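Local coordinates for protein rhizobiales Sp. Pch2 (Marine metagenome, PDB 6PB3) that is a Trip13/Pch2-like AAA+ ATPase that probably remodels HORMA domain proteins and so regulates bacterial cGAS-like enzymes in immunity to bacteriophage, at residues Asn27-Leu32 against Thr88-Thr93; Leu32-Ser37 against Asp228-Ala233; Thr16-Asp21 against Asp97-Glu102. All blocks are in the same frame, centred on the assembly; numbering follows the deposited sequence.

Contact 1: residues Asn27-Leu32 against Thr88-Thr93. With SO4 (sulfate ion), chain B.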
loop_
_atom_site.group_PDB
_atom_site.type_symbol
_atom_site.label_atom_id
_atom_site.label_comp_id
_atom_site.label_asym_id
_atom_site.label_seq_id
_atom_site.Cartn_x
_atom_site.Cartn_y
_atom_site.Cartn_z
ATOM N N ASN A 27 26.213 32.101 1.184
ATOM C CA ASN A 27 26.311 32.694 -0.145
ATOM C C ASN A 27 26.290 31.623 -1.226
ATOM O O ASN A 27 25.770 31.842 -2.327
ATOM C CB ASN A 27 27.603 33.508 -0.267
ATOM C CG ASN A 27 27.586 34.763 0.552
ATOM O OD1 ASN A 27 26.711 34.958 1.392
ATOM N ND2 ASN A 27 28.567 35.635 0.317
ATOM N N ASN A 28 26.895 30.470 -0.943
ATOM C CA ASN A 28 26.959 29.408 -1.938
ATOM C C ASN A 28 25.596 28.739 -2.149
ATOM O O ASN A 28 25.400 28.057 -3.164
ATOM C CB ASN A 28 28.038 28.387 -1.538
ATOM C CG ASN A 28 29.483 28.923 -1.713
ATOM O OD1 ASN A 28 29.713 30.024 -2.219
ATOM N ND2 ASN A 28 30.453 28.133 -1.274
ATOM N N LEU A 29 24.641 28.940 -1.238
ATOM C CA LEU A 29 23.283 28.450 -1.456
ATOM C C LEU A 29 22.561 29.347 -2.452
ATOM O O LEU A 29 22.295 30.517 -2.158
ATOM C CB LEU A 29 22.501 28.404 -0.147
ATOM C CG LEU A 29 23.067 27.517 0.955
ATOM C CD1 LEU A 29 22.097 27.481 2.138
ATOM C CD2 LEU A 29 23.300 26.116 0.432
ATOM N N VAL A 30 22.231 28.809 -3.621
ATOM C CA VAL A 30 21.561 29.602 -4.642
ATOM C C VAL A 30 20.168 29.058 -4.878
ATOM O O VAL A 30 19.904 27.861 -4.718
ATOM C CB VAL A 30 22.338 29.650 -5.970
ATOM C CG1 VAL A 30 21.944 30.897 -6.748
ATOM C CG2 VAL A 30 23.810 29.609 -5.707
ATOM N N GLY A 31 19.273 29.960 -5.267
ATOM C CA GLY A 31 17.885 29.633 -5.437
ATOM C C GLY A 31 17.099 29.531 -4.156
ATOM O O GLY A 31 15.921 29.169 -4.210
ATOM N N LEU A 32 17.704 29.836 -3.006
ATOM C CA LEU A 32 17.022 29.785 -1.717
ATOM C C LEU A 32 16.830 31.168 -1.092
ATOM O O LEU A 32 16.639 31.267 0.127
ATOM C CB LEU A 32 17.795 28.879 -0.756
ATOM C CG LEU A 32 17.933 27.442 -1.264
ATOM C CD1 LEU A 32 18.882 26.649 -0.400
ATOM C CD2 LEU A 32 16.554 26.745 -1.372
ATOM N N THR A 88 19.458 21.547 5.685
ATOM C CA THR A 88 20.404 21.439 6.791
ATOM C C THR A 88 21.494 22.492 6.672
ATOM O O THR A 88 21.839 23.169 7.651
ATOM C CB THR A 88 21.015 20.034 6.799
ATOM O OG1 THR A 88 19.963 19.063 6.767
ATOM C CG2 THR A 88 21.889 19.822 8.034
ATOM N N GLU A 89 22.060 22.633 5.472
ATOM C CA GLU A 89 23.110 23.617 5.264
ATOM C C GLU A 89 22.584 25.020 5.528
ATOM O O GLU A 89 23.292 25.861 6.092
ATOM C CB GLU A 89 23.668 23.488 3.847
ATOM C CG GLU A 89 24.734 24.509 3.498
ATOM C CD GLU A 89 26.118 24.090 3.943
ATOM O OE1 GLU A 89 26.229 23.160 4.775
ATOM O OE2 GLU A 89 27.098 24.694 3.452
ATOM N N LEU A 90 21.328 25.280 5.165
ATOM C CA LEU A 90 20.734 26.574 5.494
ATOM C C LEU A 90 20.579 26.740 7.003
ATOM O O LEU A 90 20.942 27.781 7.564
ATOM C CB LEU A 90 19.384 26.720 4.790
ATOM C CG LEU A 90 18.644 28.027 5.059
ATOM C CD1 LEU A 90 19.460 29.218 4.523
ATOM C CD2 LEU A 90 17.276 28.001 4.431
ATOM N N ALA A 91 20.067 25.715 7.686
ATOM C CA ALA A 91 19.846 25.842 9.119
ATOM C C ALA A 91 21.154 26.012 9.878
ATOM O O ALA A 91 21.178 26.676 10.919
ATOM C CB ALA A 91 19.074 24.625 9.641
ATOM N N GLU A 92 22.237 25.402 9.393
ATOM C CA GLU A 92 23.521 25.475 10.079
ATOM C C GLU A 92 24.252 26.781 9.840
ATOM O O GLU A 92 25.237 27.049 10.532
ATOM C CB GLU A 92 24.432 24.333 9.637
ATOM C CG GLU A 92 24.001 22.954 10.113
ATOM C CD GLU A 92 24.962 21.884 9.623
ATOM O OE1 GLU A 92 25.772 22.192 8.722
ATOM O OE2 GLU A 92 24.914 20.742 10.131
ATOM N N THR A 93 23.828 27.584 8.870
ATOM C CA THR A 93 24.542 28.816 8.572
ATOM C C THR A 93 23.705 30.079 8.717
ATOM O O THR A 93 24.284 31.168 8.818
ATOM C CB THR A 93 25.120 28.765 7.150
ATOM O OG1 THR A 93 24.063 28.538 6.206
ATOM C CG2 THR A 93 26.138 27.645 7.049
HETATM S S SO4 B . 18.765 18.717 2.849
HETATM O O1 SO4 B . 18.506 17.274 2.825
HETATM O O2 SO4 B . 19.046 19.077 4.233
HETATM O O3 SO4 B . 19.951 19.022 2.016
HETATM O O4 SO4 B . 17.640 19.448 2.271
#
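Leu-29 reaches across from the loop after helix 20-28 and sets its two methyls on helix 87-93. CD1 comes down on the helix backbone, 3.7 Å from Leu-90 CA, and also lies 3.9 Å from Leu-90 CB. CD2 goes to the neighbouring residue, 3.7 Å from Glu-89 CG. The fork of Leu-29 therefore straddles two successive residues of one turn. Its CG stands anti to its own carbonyl carbon (chi1 -60°), and the extended chain carries CD1 onto the helix. Glu-89 meets it with its aliphatic part only. Its chain bends at chi2 (85°), and the carboxylate forms a salt bridge with Arg-25 of helix 20-28. Leu-90 continues past Leu-29 to Phe-223 and to His-35 and Leu-39 of helix 33-47.

Helix 87-93 follows what fits a Walker A P-loop, as expected in an AAA+ ATPase. A sulfate ion, probably from the crystallisation liquor, sits at its start. Thr-88 grips sulfate O2 twice, with its backbone N at 2.9 Å (164° at the hydrogen) and with OG1 at 2.7 Å. The amides of Gly-84, Gly-86 and Lys-87 bind the same ion. One turn further on, Thr-93 OG1 donates to Glu-89 O over 2.8 Å.

Contact 2: residues Leu32-Ser37 against Asp228-Ala233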
loop_
_atom_site.group_PDB
_atom_site.type_symbol
_atom_site.label_atom_id
_atom_site.label_comp_id
_atom_site.label_asym_id
_atom_site.label_seq_id
_atom_site.Cartn_x
_atom_site.Cartn_y
_atom_site.Cartn_z
ATOM N N LEU A 32 17.704 29.836 -3.006
ATOM C CA LEU A 32 17.022 29.785 -1.717
ATOM C C LEU A 32 16.830 31.168 -1.092
ATOM O O LEU A 32 16.639 31.267 0.127
ATOM C CB LEU A 32 17.795 28.879 -0.756
ATOM C CG LEU A 32 17.933 27.442 -1.264
ATOM C CD1 LEU A 32 18.882 26.649 -0.400
ATOM C CD2 LEU A 32 16.554 26.745 -1.372
ATOM N N ASP A 33 16.878 32.235 -1.897
ATOM C CA ASP A 33 16.878 33.587 -1.339
ATOM C C ASP A 33 15.640 33.831 -0.485
ATOM O O ASP A 33 15.734 34.381 0.619
ATOM C CB ASP A 33 16.970 34.629 -2.459
ATOM C CG ASP A 33 18.359 34.697 -3.092
ATOM O OD1 ASP A 33 19.360 34.406 -2.393
ATOM O OD2 ASP A 33 18.453 35.053 -4.291
ATOM N N THR A 34 14.480 33.395 -0.968
ATOM C CA THR A 34 13.251 33.549 -0.206
ATOM C C THR A 34 13.296 32.736 1.083
ATOM O O THR A 34 12.880 33.218 2.143
ATOM C CB THR A 34 12.066 33.131 -1.074
ATOM O OG1 THR A 34 12.114 31.713 -1.288
ATOM C CG2 THR A 34 12.161 33.823 -2.433
ATOM N N HIS A 35 13.791 31.495 1.015
ATOM C CA HIS A 35 13.852 30.671 2.223
ATOM C C HIS A 35 14.797 31.273 3.261
ATOM O O HIS A 35 14.520 31.212 4.468
ATOM C CB HIS A 35 14.277 29.241 1.873
ATOM C CG HIS A 35 13.485 28.627 0.759
ATOM N ND1 HIS A 35 13.606 29.039 -0.548
ATOM C CD2 HIS A 35 12.546 27.648 0.760
ATOM C CE1 HIS A 35 12.791 28.329 -1.310
ATOM N NE2 HIS A 35 12.136 27.478 -0.541
ATOM N N LYS A 36 15.910 31.864 2.802
ATOM C CA LYS A 36 16.871 32.534 3.684
ATOM C C LYS A 36 16.234 33.703 4.403
ATOM O O LYS A 36 16.368 33.849 5.624
ATOM C CB LYS A 36 18.070 33.069 2.884
ATOM C CG LYS A 36 19.011 32.063 2.242
ATOM C CD LYS A 36 20.120 32.827 1.463
ATOM C CE LYS A 36 21.048 31.903 0.709
ATOM N NZ LYS A 36 21.945 32.644 -0.253
ATOM N N SER A 37 15.584 34.581 3.636
ATOM C CA SER A 37 14.935 35.765 4.194
ATOM C C SER A 37 13.873 35.391 5.225
ATOM O O SER A 37 13.823 35.963 6.319
ATOM C CB SER A 37 14.314 36.585 3.061
ATOM O OG SER A 37 13.381 37.528 3.553
ATOM N N ASP A 228 10.374 28.392 -11.946
ATOM C CA ASP A 228 11.207 28.884 -13.038
ATOM C C ASP A 228 12.187 29.948 -12.558
ATOM O O ASP A 228 13.352 29.948 -12.968
ATOM C CB ASP A 228 10.330 29.406 -14.171
ATOM C CG ASP A 228 9.469 28.307 -14.787
ATOM O OD1 ASP A 228 8.916 27.481 -14.024
ATOM O OD2 ASP A 228 9.335 28.275 -16.030
ATOM N N ALA A 229 11.751 30.840 -11.661
ATOM C CA ALA A 229 12.658 31.866 -11.153
ATOM C C ALA A 229 13.789 31.241 -10.354
ATOM O O ALA A 229 14.957 31.614 -10.515
ATOM C CB ALA A 229 11.898 32.888 -10.303
ATOM N N GLN A 230 13.465 30.275 -9.494
ATOM C CA GLN A 230 14.503 29.628 -8.694
ATOM C C GLN A 230 15.463 28.825 -9.562
ATOM O O GLN A 230 16.674 28.819 -9.311
ATOM C CB GLN A 230 13.870 28.747 -7.620
ATOM C CG GLN A 230 13.097 29.583 -6.592
ATOM C CD GLN A 230 12.170 28.752 -5.727
ATOM O OE1 GLN A 230 11.458 27.873 -6.215
ATOM N NE2 GLN A 230 12.172 29.031 -4.433
ATOM N N ARG A 231 14.948 28.149 -10.593
ATOM C CA ARG A 231 15.838 27.436 -11.500
ATOM C C ARG A 231 16.717 28.415 -12.263
ATOM O O ARG A 231 17.908 28.161 -12.467
ATOM C CB ARG A 231 15.033 26.552 -12.463
ATOM C CG ARG A 231 14.217 25.491 -11.747
ATOM C CD ARG A 231 13.848 24.351 -12.677
ATOM N NE ARG A 231 13.174 24.834 -13.874
ATOM C CZ ARG A 231 11.921 25.273 -13.883
ATOM N NH1 ARG A 231 11.217 25.299 -12.751
ATOM N NH2 ARG A 231 11.376 25.692 -15.015
ATOM N N ARG A 232 16.146 29.547 -12.673
ATOM C CA ARG A 232 16.930 30.577 -13.343
ATOM C C ARG A 232 18.075 31.069 -12.463
ATOM O O ARG A 232 19.201 31.238 -12.941
ATOM C CB ARG A 232 16.022 31.741 -13.744
ATOM C CG ARG A 232 16.593 32.627 -14.845
ATOM C CD ARG A 232 15.718 33.849 -15.108
ATOM N NE ARG A 232 14.359 33.658 -14.610
ATOM C CZ ARG A 232 13.336 33.261 -15.355
ATOM N NH1 ARG A 232 13.509 33.018 -16.643
ATOM N NH2 ARG A 232 12.139 33.116 -14.816
ATOM N N ALA A 233 17.816 31.291 -11.169
ATOM C CA ALA A 233 18.860 31.839 -10.299
ATOM C C ALA A 233 20.008 30.850 -10.112
ATOM O O ALA A 233 21.182 31.236 -10.168
ATOM C CB ALA A 233 18.279 32.251 -8.939
#
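Gln-230 points its amide at the rim of the His-35 ring. The nearest pair is Gln-230 NE2 and His-35 CE1, 3.3 Å apart. The nitrogen lies at the ring edge, close to the ring plane, and not over a face. The ring and amide planes are only 16° apart, so the two flat groups meet edge to edge. The side chains as a whole cross at about a right angle. Gln-230 gets there with CG anti to its carbonyl carbon (chi1 -66°) and an extended chain beyond CG. Thr-34 stands beside the same amide, with its OG1 4.1 Å from Gln-230 NE2. This is a looser approach, at the exposed margin of the contact.

The His-35 ring is held from several sides. Leu-32 CD2 lies 3.8 Å above one face, offset toward the rim. Phe-223 also meets the ring, with the planes at about 35°. His-35 NE2 makes a weak hydrogen bond to Thr-222 O. Phe-268 of helix 268-283 touches both Leu-32 and Gln-230.

Charged pairs lie within each helix. Arg-231 NH2 and Asp-228 OD1 form a salt bridge at 3.2 Å, although its hydrogen bond is weak. Arg-231 also holds Val-253 O. Lys-36 gives a long ion pair to Asp-33, with NZ 3.8 Å from OD1, and its NZ is hydrogen-bonded to Leu-26 O and Leu-29 O.

The contact brings the first turns of two helices together. Helix 33-47 packs on the central sheet near the probable P-loop, and helix 228-239 follows strand 219-223. This is consistent with the junction between the large and small parts of an AAA+ module, close to the nucleotide site.

Contact 3: residues Thr16-Asp21 against Asp97-Glu102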
loop_
_atom_site.group_PDB
_atom_site.type_symbol
_atom_site.label_atom_id
_atom_site.label_comp_id
_atom_site.label_asym_id
_atom_site.label_seq_id
_atom_site.Cartn_x
_atom_site.Cartn_y
_atom_site.Cartn_z
ATOM N N THR A 16 29.397 29.708 16.830
ATOM C CA THR A 16 29.002 31.066 17.162
ATOM C C THR A 16 28.914 31.905 15.900
ATOM O O THR A 16 29.615 31.656 14.913
ATOM C CB THR A 16 29.983 31.724 18.124
ATOM O OG1 THR A 16 31.292 31.735 17.536
ATOM C CG2 THR A 16 30.003 30.975 19.446
ATOM N N TYR A 17 28.048 32.910 15.945
ATOM C CA TYR A 17 27.870 33.796 14.814
ATOM C C TYR A 17 28.086 35.246 15.232
ATOM O O TYR A 17 27.846 35.606 16.389
ATOM C CB TYR A 17 26.475 33.638 14.207
ATOM C CG TYR A 17 26.180 32.220 13.783
ATOM C CD1 TYR A 17 26.627 31.738 12.562
ATOM C CD2 TYR A 17 25.446 31.369 14.594
ATOM C CE1 TYR A 17 26.350 30.436 12.164
ATOM C CE2 TYR A 17 25.165 30.077 14.202
ATOM C CZ TYR A 17 25.632 29.611 12.989
ATOM O OH TYR A 17 25.359 28.310 12.588
ATOM N N PRO A 18 28.539 36.104 14.313
ATOM C CA PRO A 18 28.870 35.842 12.905
ATOM C C PRO A 18 30.104 34.962 12.676
ATOM O O PRO A 18 31.018 34.896 13.502
ATOM C CB PRO A 18 29.128 37.249 12.339
ATOM C CG PRO A 18 28.577 38.198 13.341
ATOM C CD PRO A 18 28.679 37.526 14.656
ATOM N N ASP A 19 30.130 34.325 11.508
ATOM C CA ASP A 19 31.202 33.426 11.107
ATOM C C ASP A 19 31.458 33.588 9.612
ATOM O O ASP A 19 30.511 33.530 8.818
ATOM C CB ASP A 19 30.825 31.978 11.435
ATOM C CG ASP A 19 31.985 31.033 11.297
ATOM O OD1 ASP A 19 32.549 30.924 10.185
ATOM O OD2 ASP A 19 32.341 30.413 12.315
ATOM N N VAL A 20 32.735 33.782 9.245
ATOM C CA VAL A 20 33.134 33.932 7.841
ATOM C C VAL A 20 32.751 32.696 7.035
ATOM O O VAL A 20 32.327 32.799 5.877
ATOM C CB VAL A 20 34.651 34.196 7.723
ATOM C CG1 VAL A 20 35.004 35.670 7.952
ATOM C CG2 VAL A 20 35.419 33.309 8.681
ATOM N N ASP A 21 32.942 31.505 7.613
ATOM C CA ASP A 21 32.655 30.274 6.883
ATOM C C ASP A 21 31.155 30.075 6.724
ATOM O O ASP A 21 30.693 29.630 5.666
ATOM C CB ASP A 21 33.295 29.075 7.591
ATOM C CG ASP A 21 33.217 27.785 6.765
ATOM O OD1 ASP A 21 33.410 27.835 5.524
ATOM O OD2 ASP A 21 32.972 26.713 7.363
ATOM N N ASP A 97 23.273 35.304 9.163
ATOM C CA ASP A 97 22.331 36.304 8.679
ATOM C C ASP A 97 21.553 36.947 9.828
ATOM O O ASP A 97 21.355 38.168 9.841
ATOM C CB ASP A 97 21.374 35.651 7.688
ATOM C CG ASP A 97 20.884 36.609 6.641
ATOM O OD1 ASP A 97 20.193 37.583 7.011
ATOM O OD2 ASP A 97 21.211 36.395 5.452
ATOM N N VAL A 98 21.079 36.145 10.787
ATOM C CA VAL A 98 20.309 36.706 11.894
ATOM C C VAL A 98 21.187 37.627 12.724
ATOM O O VAL A 98 20.742 38.683 13.190
ATOM C CB VAL A 98 19.711 35.597 12.772
ATOM C CG1 VAL A 98 18.892 36.222 13.903
ATOM C CG2 VAL A 98 18.876 34.591 11.935
ATOM N N ALA A 99 22.442 37.224 12.937
ATOM C CA ALA A 99 23.382 38.035 13.694
ATOM C C ALA A 99 23.588 39.381 13.025
ATOM O O ALA A 99 23.636 40.420 13.697
ATOM C CB ALA A 99 24.709 37.296 13.828
ATOM N N ARG A 100 23.699 39.381 11.696
ATOM C CA ARG A 100 23.833 40.632 10.956
ATOM C C ARG A 100 22.563 41.470 11.066
ATOM O O ARG A 100 22.624 42.670 11.345
ATOM C CB ARG A 100 24.162 40.327 9.494
ATOM C CG ARG A 100 25.647 40.064 9.232
ATOM C CD ARG A 100 25.841 39.091 8.091
ATOM N NE ARG A 100 25.363 39.613 6.817
ATOM C CZ ARG A 100 26.145 39.781 5.758
ATOM N NH1 ARG A 100 27.430 39.464 5.839
ATOM N NH2 ARG A 100 25.652 40.255 4.623
ATOM N N ARG A 101 21.398 40.837 10.880
ATOM C CA ARG A 101 20.125 41.556 10.834
ATOM C C ARG A 101 19.806 42.231 12.165
ATOM O O ARG A 101 19.352 43.380 12.192
ATOM C CB ARG A 101 19.011 40.581 10.436
ATOM C CG ARG A 101 17.626 41.178 10.253
ATOM C CD ARG A 101 16.617 40.110 9.824
ATOM N NE ARG A 101 17.080 39.298 8.690
ATOM C CZ ARG A 101 16.925 39.646 7.413
ATOM N NH1 ARG A 101 16.348 40.807 7.087
ATOM N NH2 ARG A 101 17.380 38.854 6.451
ATOM N N GLU A 102 20.031 41.541 13.282
ATOM C CA GLU A 102 19.698 42.090 14.592
ATOM C C GLU A 102 20.905 42.641 15.340
ATOM O O GLU A 102 20.746 43.153 16.456
ATOM C CB GLU A 102 19.006 41.020 15.451
ATOM C CG GLU A 102 17.643 40.581 14.915
ATOM C CD GLU A 102 16.588 41.687 14.962
ATOM O OE1 GLU A 102 16.281 42.175 16.073
ATOM O OE2 GLU A 102 16.066 42.064 13.887
#
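Ala-99 carries the apolar contact, its methyl facing the bend between Tyr-17 and Pro-18. Pro-18 CG lies 4.0 Å from Ala-99 CB, and Pro-18 CD is little farther. Tyr-17 adds its CB, 4.1 Å from the same methyl. The tyrosine ring takes no part in this touch. With CG anti to the carbonyl carbon (chi1 -57°), the ring turns away from Ala-99. The peptide bond before Pro-18 is cis, and the chain bends here as it leaves strand 15-17. At this point the backbones come close, with Pro-18 CA and Ala-99 CA 6.0 Å apart.

Hydrogen bonds act within each segment and to nearby residues. Asp-19 is the N-cap of helix 20-28. Its OD1 accepts from Asp-21 N at 2.7 Å, met nearly along the C-O axis. Asp-19 N is bonded to Asp-96 OD1, which ties the cap to helix 95-102. The Tyr-17 hydroxyl comes very close to Glu-92 O, probably as a hydrogen bond, though the modelled distance is doubtfully short.

A salt bridge lies along helix 95-102. Arg-101 NH2 and Asp-97 OD1 form it at 3.1 Å, with a poor hydrogen-bond angle (129°). Ser-40 OG of helix 33-47 bonds to both Asp-97 OD1 and Arg-101 NE.

Strand 15-17 is an outermost strand of the sheet within this chain. It runs antiparallel to strand 105-111, and Tyr-17 shares backbone bonds with Ile-106. Helix 95-102 packs by Val-98 on Ile-106 and on Leu-43 of helix 33-47.

How the contacts relate
Contacts 1 and 3 lie at the two ends of helix 20-28: the loop after it meets helix 87-93, and the strand and loop before it meet helix 95-102. The two also touch, at the tyrosine ring of contact 3. Contacts 1 and 2 share Leu-32 and touch. Contact 1 is the most central, its centre about 6 Å from that of the chain, yet it is partly buried, as contact 2 is. Contact 3 is buried but lies farther out, by an outer strand. Contacts 1 and 3 join by methyl packing. Contact 2 rests on an amide against a ring edge. Contact 1 alone holds the sulfate.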